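Local coordinates for protein NH(3)-dependent NAD(+) synthetase (PDB 3FIU) that belongs to the NAD synthase family of the HUP clan, with a parallel sheet flanked by helices, and binds adenosine monophosphate, pyrophosphate and magnesium, at residues Pro92-Phe97 / Val114-Ala119. Residues are numbered along the deposited sequence; the frame is centred on the assembly and turned at random.
Sequences PAYEAF and VIKGNA
Tyr94 and Phe97, one helical turn apart, reach from the 92-97 segment toward Ala119 and both touch its methyl, each with the CE2 corner of its ring, a compact example of long aromatic side chains from one helix meeting a methyl of another. The short axes approach no closer than 11.3 Å and run at 129° to one another. Ala119 CB lies at the edge of the Tyr94 ring, in its plane and 3.9 Å from Tyr94 CE2, while to the Phe97 ring it comes obliquely, 3.9 Å from Phe97 CE2. Both aromatic CG atoms stand anti to their backbone nitrogens (chi1 172° in Tyr94), directing the rings toward helix 113-135. At its hydroxyl end, Tyr94 meets the extended chain of Lys116 at about a right angle, its OH resting 3.2 Å from Lys116 CG. Leu123 and Gln120 of helix 113-135 also touch Tyr94, and Tyr127 of the second subunit meets the Phe97 ring. Helix 91-100 thus joins the start of helix 113-135 at the subunit interface through apolar contacts at Ala119 and a phenol oxygen set against lysine methylenes; no hydrogen bond links the segments, and Lys116 NZ bonds instead to Asn65 OD1.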
loop_
_atom_site.group_PDB
_atom_site.type_symbol
_atom_site.label_atom_id
_atom_site.label_comp_id
_atom_site.label_asym_id
_atom_site.label_seq_id
_atom_site.Cartn_x
_atom_site.Cartn_y
_atom_site.Cartn_z
ATOM N N PRO A 92 -18.250 -7.842 6.775
ATOM C CA PRO A 92 -18.105 -7.520 8.222
ATOM C C PRO A 92 -16.974 -6.544 8.532
ATOM O O PRO A 92 -17.161 -5.565 9.275
ATOM C CB PRO A 92 -17.796 -8.889 8.866
ATOM C CG PRO A 92 -18.433 -9.864 7.945
ATOM C CD PRO A 92 -18.283 -9.299 6.541
ATOM N N ALA A 93 -15.798 -6.818 7.984
ATOM C CA ALA A 93 -14.653 -5.941 8.167
ATOM C C ALA A 93 -14.912 -4.560 7.549
ATOM O O ALA A 93 -14.607 -3.507 8.173
ATOM C CB ALA A 93 -13.423 -6.580 7.575
ATOM N N TYR A 94 -15.508 -4.550 6.355
ATOM C CA TYR A 94 -15.769 -3.268 5.678
ATOM C C TYR A 94 -16.771 -2.414 6.511
ATOM O O TYR A 94 -16.569 -1.215 6.712
ATOM C CB TYR A 94 -16.244 -3.455 4.203
ATOM C CG TYR A 94 -16.685 -2.142 3.635
ATOM C CD1 TYR A 94 -18.046 -1.834 3.499
ATOM C CD2 TYR A 94 -15.751 -1.144 3.353
ATOM C CE1 TYR A 94 -18.443 -0.579 3.051
ATOM C CE2 TYR A 94 -16.143 0.105 2.911
ATOM C CZ TYR A 94 -17.488 0.380 2.761
ATOM O OH TYR A 94 -17.849 1.641 2.314
ATOM N N GLU A 95 -17.841 -3.036 6.999
ATOM C CA GLU A 95 -18.846 -2.320 7.791
ATOM C C GLU A 95 -18.266 -1.760 9.095
ATOM O O GLU A 95 -18.564 -0.621 9.459
ATOM C CB GLU A 95 -20.091 -3.191 8.021
ATOM C CG GLU A 95 -21.049 -3.219 6.826
ATOM C CD GLU A 95 -22.112 -2.152 6.932
ATOM O OE1 GLU A 95 -22.015 -1.130 6.215
ATOM O OE2 GLU A 95 -23.027 -2.327 7.770
ATOM N N ALA A 96 -17.412 -2.534 9.765
ATOM C CA ALA A 96 -16.780 -2.029 10.998
ATOM C C ALA A 96 -15.895 -0.833 10.611
ATOM O O ALA A 96 -15.904 0.227 11.259
ATOM C CB ALA A 96 -15.955 -3.127 11.671
ATOM N N PHE A 97 -15.161 -0.976 9.522
ATOM C CA PHE A 97 -14.286 0.123 9.124
ATOM C C PHE A 97 -15.122 1.371 8.786
ATOM O O PHE A 97 -14.903 2.466 9.332
ATOM C CB PHE A 97 -13.394 -0.271 7.946
ATOM C CG PHE A 97 -12.563 0.865 7.435
ATOM C CD1 PHE A 97 -11.395 1.273 8.116
ATOM C CD2 PHE A 97 -12.967 1.566 6.300
ATOM C CE1 PHE A 97 -10.604 2.354 7.627
ATOM C CE2 PHE A 97 -12.214 2.641 5.814
ATOM C CZ PHE A 97 -11.014 3.032 6.477
ATOM N N VAL A 114 -16.460 6.194 -4.520
ATOM C CA VAL A 114 -15.041 6.000 -4.840
ATOM C C VAL A 114 -14.251 5.677 -3.568
ATOM O O VAL A 114 -13.333 4.851 -3.585
ATOM C CB VAL A 114 -14.400 7.231 -5.547
ATOM C CG1 VAL A 114 -13.045 6.843 -6.155
ATOM C CG2 VAL A 114 -15.308 7.752 -6.633
ATOM N N ILE A 115 -14.612 6.344 -2.480
ATOM C CA ILE A 115 -13.983 6.109 -1.193
ATOM C C ILE A 115 -14.313 4.676 -0.696
ATOM O O ILE A 115 -13.420 3.938 -0.255
ATOM C CB ILE A 115 -14.401 7.196 -0.184
ATOM C CG1 ILE A 115 -13.813 8.552 -0.617
ATOM C CG2 ILE A 115 -13.963 6.824 1.224
ATOM C CD1 ILE A 115 -14.534 9.796 -0.078
ATOM N N LYS A 116 -15.586 4.291 -0.807
ATOM C CA LYS A 116 -16.018 2.926 -0.517
ATOM C C LYS A 116 -15.207 1.918 -1.327
ATOM O O LYS A 116 -14.671 0.951 -0.777
ATOM C CB LYS A 116 -17.505 2.748 -0.866
ATOM C CG LYS A 116 -17.971 1.291 -0.863
ATOM C CD LYS A 116 -19.434 1.205 -1.236
ATOM C CE LYS A 116 -20.090 -0.010 -0.623
ATOM N NZ LYS A 116 -21.550 0.023 -0.930
ATOM N N GLY A 117 -15.139 2.138 -2.644
ATOM C CA GLY A 117 -14.434 1.238 -3.558
ATOM C C GLY A 117 -12.977 1.106 -3.175
ATOM O O GLY A 117 -12.413 -0.006 -3.188
ATOM N N ASN A 118 -12.377 2.229 -2.812
ATOM C CA ASN A 118 -10.959 2.225 -2.431
ATOM C C ASN A 118 -10.699 1.487 -1.111
ATOM O O ASN A 118 -9.694 0.781 -0.979
ATOM C CB ASN A 118 -10.424 3.644 -2.340
ATOM C CG ASN A 118 -10.189 4.282 -3.703
ATOM O OD1 ASN A 118 -10.104 3.602 -4.726
ATOM N ND2 ASN A 118 -10.070 5.597 -3.712
ATOM N N ALA A 119 -11.582 1.682 -0.134
ATOM C CA ALA A 119 -11.467 0.969 1.151
ATOM C C ALA A 119 -11.578 -0.538 0.942
ATOM O O ALA A 119 -10.820 -1.319 1.531
ATOM C CB ALA A 119 -12.544 1.412 2.096
#